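Local coordinates for protein iota-carrageenase (Alteromonas sp., PDB 1H80) that hydrolyses iota-carrageenan, a sulfated galactan of red algal cell walls, cutting its beta-1,4 linkages internally with inversion of anomeric configuration, at residues 237-251 with 263-277. Numbering follows the deposited sequence.
Sequences ADNIRCSKGLAAVMF and VTNVSSVSCGSAVRS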
# COMPACT_ATOMS: atom_id res chain seq x y z
N ALA A 237 7.44 -4.22 9.99
CA ALA A 237 5.99 -4.16 9.97
C ALA A 237 5.45 -5.05 11.06
O ALA A 237 6.00 -6.11 11.34
CB ALA A 237 5.45 -4.60 8.62
N ASP A 238 4.37 -4.60 11.69
CA ASP A 238 3.75 -5.36 12.76
C ASP A 238 2.25 -5.14 12.76
O ASP A 238 1.78 -4.00 12.65
CB ASP A 238 4.34 -4.92 14.11
CG ASP A 238 3.71 -5.64 15.28
OD1 ASP A 238 3.66 -6.89 15.25
OD2 ASP A 238 3.28 -4.96 16.23
N ASN A 239 1.50 -6.23 12.86
CA ASN A 239 0.05 -6.19 12.88
C ASN A 239 -0.52 -5.56 11.61
O ASN A 239 -1.06 -4.45 11.62
CB ASN A 239 -0.43 -5.43 14.12
CG ASN A 239 -1.92 -5.52 14.31
OD1 ASN A 239 -2.60 -6.31 13.65
ND2 ASN A 239 -2.45 -4.72 15.23
N ILE A 240 -0.37 -6.30 10.51
CA ILE A 240 -0.86 -5.87 9.21
C ILE A 240 -2.02 -6.79 8.87
O ILE A 240 -1.88 -8.02 8.92
CB ILE A 240 0.24 -5.99 8.14
CG1 ILE A 240 1.51 -5.28 8.63
CG2 ILE A 240 -0.25 -5.41 6.83
CD1 ILE A 240 1.35 -3.81 8.97
N ARG A 241 -3.16 -6.20 8.52
CA ARG A 241 -4.35 -6.99 8.25
C ARG A 241 -5.07 -6.69 6.95
O ARG A 241 -5.05 -5.57 6.44
CB ARG A 241 -5.32 -6.80 9.42
CG ARG A 241 -4.67 -6.95 10.79
CD ARG A 241 -5.68 -6.87 11.93
NE ARG A 241 -6.37 -5.58 12.01
CZ ARG A 241 -5.80 -4.44 12.42
NH1 ARG A 241 -4.53 -4.42 12.79
NH2 ARG A 241 -6.52 -3.33 12.48
N CYS A 242 -5.70 -7.73 6.41
CA CYS A 242 -6.45 -7.62 5.17
C CYS A 242 -7.85 -8.21 5.39
O CYS A 242 -8.03 -9.12 6.20
CB CYS A 242 -5.75 -8.39 4.03
SG CYS A 242 -6.92 -8.69 2.66
N SER A 243 -8.84 -7.67 4.69
CA SER A 243 -10.20 -8.19 4.76
C SER A 243 -10.82 -7.98 3.38
O SER A 243 -10.72 -6.90 2.81
CB SER A 243 -11.03 -7.47 5.84
OG SER A 243 -11.15 -6.09 5.58
N LYS A 244 -11.43 -9.04 2.84
CA LYS A 244 -12.05 -8.98 1.53
C LYS A 244 -11.13 -8.40 0.46
O LYS A 244 -11.56 -7.63 -0.40
CB LYS A 244 -13.35 -8.17 1.59
CG LYS A 244 -14.35 -8.71 2.59
CD LYS A 244 -15.63 -7.88 2.59
CE LYS A 244 -16.64 -8.41 3.59
NZ LYS A 244 -17.89 -7.61 3.60
N GLY A 245 -9.85 -8.76 0.52
CA GLY A 245 -8.91 -8.24 -0.45
C GLY A 245 -7.99 -9.29 -1.03
O GLY A 245 -8.28 -10.49 -0.99
N LEU A 246 -6.86 -8.83 -1.56
CA LEU A 246 -5.87 -9.72 -2.17
C LEU A 246 -4.95 -10.33 -1.12
O LEU A 246 -4.78 -11.54 -1.07
CB LEU A 246 -5.03 -8.95 -3.19
CG LEU A 246 -5.71 -8.45 -4.46
CD1 LEU A 246 -4.73 -7.61 -5.26
CD2 LEU A 246 -6.20 -9.63 -5.28
N ALA A 247 -4.36 -9.47 -0.29
CA ALA A 247 -3.44 -9.93 0.74
C ALA A 247 -3.16 -8.80 1.72
O ALA A 247 -3.39 -7.64 1.42
CB ALA A 247 -2.13 -10.38 0.11
N ALA A 248 -2.67 -9.16 2.90
CA ALA A 248 -2.34 -8.17 3.91
C ALA A 248 -0.96 -7.62 3.59
O ALA A 248 -0.72 -6.42 3.63
CB ALA A 248 -2.34 -8.81 5.29
N VAL A 249 -0.06 -8.53 3.25
CA VAL A 249 1.31 -8.17 2.93
C VAL A 249 1.71 -8.77 1.60
O VAL A 249 1.49 -9.96 1.36
CB VAL A 249 2.27 -8.67 4.01
CG1 VAL A 249 3.70 -8.33 3.62
CG2 VAL A 249 1.92 -8.04 5.35
N MET A 250 2.30 -7.96 0.73
CA MET A 250 2.72 -8.46 -0.56
C MET A 250 4.10 -7.94 -0.96
O MET A 250 4.42 -6.77 -0.74
CB MET A 250 1.69 -8.08 -1.63
CG MET A 250 2.09 -8.45 -3.04
SD MET A 250 2.94 -7.08 -3.85
CE MET A 250 1.66 -6.59 -5.02
N PHE A 251 4.90 -8.83 -1.53
CA PHE A 251 6.24 -8.48 -1.97
C PHE A 251 6.26 -8.65 -3.49
O PHE A 251 5.93 -9.72 -4.00
CB PHE A 251 7.30 -9.40 -1.36
CG PHE A 251 7.39 -9.31 0.14
CD1 PHE A 251 6.54 -10.06 0.95
CD2 PHE A 251 8.32 -8.47 0.73
CE1 PHE A 251 6.62 -9.98 2.33
CE2 PHE A 251 8.41 -8.38 2.12
CZ PHE A 251 7.56 -9.13 2.92
N VAL A 263 8.38 -8.73 9.06
CA VAL A 263 6.97 -8.53 9.33
C VAL A 263 6.53 -9.49 10.42
O VAL A 263 6.89 -10.67 10.41
CB VAL A 263 6.11 -8.80 8.07
CG1 VAL A 263 4.66 -8.46 8.37
CG2 VAL A 263 6.61 -7.97 6.91
N THR A 264 5.76 -8.98 11.37
CA THR A 264 5.25 -9.81 12.45
C THR A 264 3.76 -9.58 12.60
O THR A 264 3.27 -8.47 12.42
CB THR A 264 5.94 -9.50 13.80
OG1 THR A 264 5.73 -8.12 14.14
CG2 THR A 264 7.43 -9.78 13.72
N ASN A 265 3.04 -10.65 12.91
CA ASN A 265 1.60 -10.60 13.13
C ASN A 265 0.82 -10.12 11.92
O ASN A 265 0.39 -8.96 11.84
CB ASN A 265 1.31 -9.71 14.34
CG ASN A 265 -0.15 -9.73 14.74
OD1 ASN A 265 -0.93 -10.56 14.26
ND2 ASN A 265 -0.54 -8.82 15.63
N VAL A 266 0.63 -11.02 10.97
CA VAL A 266 -0.12 -10.73 9.75
C VAL A 266 -1.40 -11.54 9.81
O VAL A 266 -1.38 -12.73 10.12
CB VAL A 266 0.68 -11.15 8.50
CG1 VAL A 266 -0.14 -10.90 7.24
CG2 VAL A 266 1.99 -10.40 8.45
N SER A 267 -2.53 -10.90 9.54
CA SER A 267 -3.78 -11.62 9.58
C SER A 267 -4.69 -11.19 8.45
O SER A 267 -4.69 -10.04 8.04
CB SER A 267 -4.49 -11.40 10.92
OG SER A 267 -4.83 -10.04 11.08
N SER A 268 -5.45 -12.15 7.94
CA SER A 268 -6.36 -11.88 6.85
C SER A 268 -7.69 -12.54 7.11
O SER A 268 -7.76 -13.58 7.77
CB SER A 268 -5.77 -12.40 5.54
OG SER A 268 -5.64 -13.81 5.54
N VAL A 269 -8.75 -11.93 6.60
CA VAL A 269 -10.09 -12.48 6.72
C VAL A 269 -10.71 -12.36 5.34
O VAL A 269 -10.91 -11.26 4.83
CB VAL A 269 -10.95 -11.71 7.73
CG1 VAL A 269 -12.34 -12.33 7.79
CG2 VAL A 269 -10.30 -11.75 9.11
N SER A 270 -10.98 -13.51 4.74
CA SER A 270 -11.57 -13.54 3.41
C SER A 270 -10.69 -12.82 2.37
O SER A 270 -11.21 -12.04 1.58
CB SER A 270 -12.97 -12.92 3.44
OG SER A 270 -13.65 -13.10 2.21
N CYS A 271 -9.38 -13.05 2.39
CA CYS A 271 -8.48 -12.45 1.38
C CYS A 271 -7.94 -13.59 0.53
O CYS A 271 -8.08 -14.76 0.89
CB CYS A 271 -7.29 -11.69 1.99
SG CYS A 271 -7.89 -10.42 3.14
N GLY A 272 -7.33 -13.23 -0.59
CA GLY A 272 -6.76 -14.25 -1.47
C GLY A 272 -5.81 -15.09 -0.64
O GLY A 272 -5.86 -16.32 -0.65
N SER A 273 -4.93 -14.41 0.09
CA SER A 273 -3.98 -15.05 0.98
C SER A 273 -3.56 -13.98 1.97
O SER A 273 -3.90 -12.81 1.78
CB SER A 273 -2.76 -15.57 0.21
OG SER A 273 -1.99 -14.51 -0.34
N ALA A 274 -2.86 -14.36 3.02
CA ALA A 274 -2.42 -13.38 4.01
C ALA A 274 -1.13 -12.72 3.52
O ALA A 274 -0.97 -11.50 3.60
CB ALA A 274 -2.19 -14.06 5.35
N VAL A 275 -0.23 -13.54 2.99
CA VAL A 275 1.04 -13.06 2.48
C VAL A 275 1.19 -13.52 1.04
O VAL A 275 0.83 -14.65 0.70
CB VAL A 275 2.22 -13.62 3.30
CG1 VAL A 275 3.54 -13.07 2.76
CG2 VAL A 275 2.06 -13.25 4.77
N ARG A 276 1.71 -12.63 0.20
CA ARG A 276 1.91 -12.96 -1.19
C ARG A 276 3.24 -12.42 -1.66
O ARG A 276 3.59 -11.27 -1.39
CB ARG A 276 0.79 -12.35 -2.04
CG ARG A 276 1.04 -12.42 -3.53
CD ARG A 276 -0.08 -11.76 -4.29
NE ARG A 276 0.39 -11.20 -5.55
CZ ARG A 276 -0.35 -10.44 -6.35
NH1 ARG A 276 -1.60 -10.16 -6.03
NH2 ARG A 276 0.17 -9.97 -7.48
N SER A 277 4.00 -13.26 -2.36
CA SER A 277 5.29 -12.86 -2.89
C SER A 277 5.35 -13.18 -4.37
O SER A 277 5.12 -14.32 -4.78
CB SER A 277 6.42 -13.59 -2.15
OG SER A 277 6.41 -13.24 -0.77
O HOH W 1 1.54 -7.38 16.84
O HOH W 2 -2.83 -8.96 12.68
O HOH W 3 -2.66 -12.82 -2.12
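Ala237 to Phe251 and Val263 to Ser277 are successive turns of the right-handed parallel beta-helix, and they illustrate how such a coil stacks residue over residue in parallel register, Asn239 beside Asn265 being an identical pair. Strand 240-243 runs parallel to strand 263-269, 4.6 Å between axes, and backbone hydrogen bonds continue round the bend, where Ala274 O accepts from both Ala248 N and Val249 N.

The inward-facing side is closely packed and apolar here. Val249 CG2 meets Val266 CG2 at 3.9 Å, the two side chains crossing at about a right angle, while Ala248 CB presses on Val266 CG1 at 3.6 Å. Past the end of strand 263-269, Cys271 SG is bonded to Cys242 SG, tying one turn covalently to the other.

The side bearing Asp238 and Thr264 is polar and holds ordered water. Asn239 and Asn265 lie side by side, pointing the same way, their amide planes 7° apart, and one water lies 2.8 Å from both Asn239 OD1 and Ser267 OG. With CG swung away from its own N (chi1 178°), Asp238 brings OD1 to Thr264, whose OG1 donates at 2.7 Å from the anti side, 33° out of the carboxylate plane. Replacing Asp238 by an alanine removes the carboxylate and would probably leave the Thr264 hydroxyl without this acceptor and freer to turn. Asp238 OD1 also takes a proton from a water 2.7 Å away, and that water accepts in turn from Asn265 ND2 at 2.8 Å.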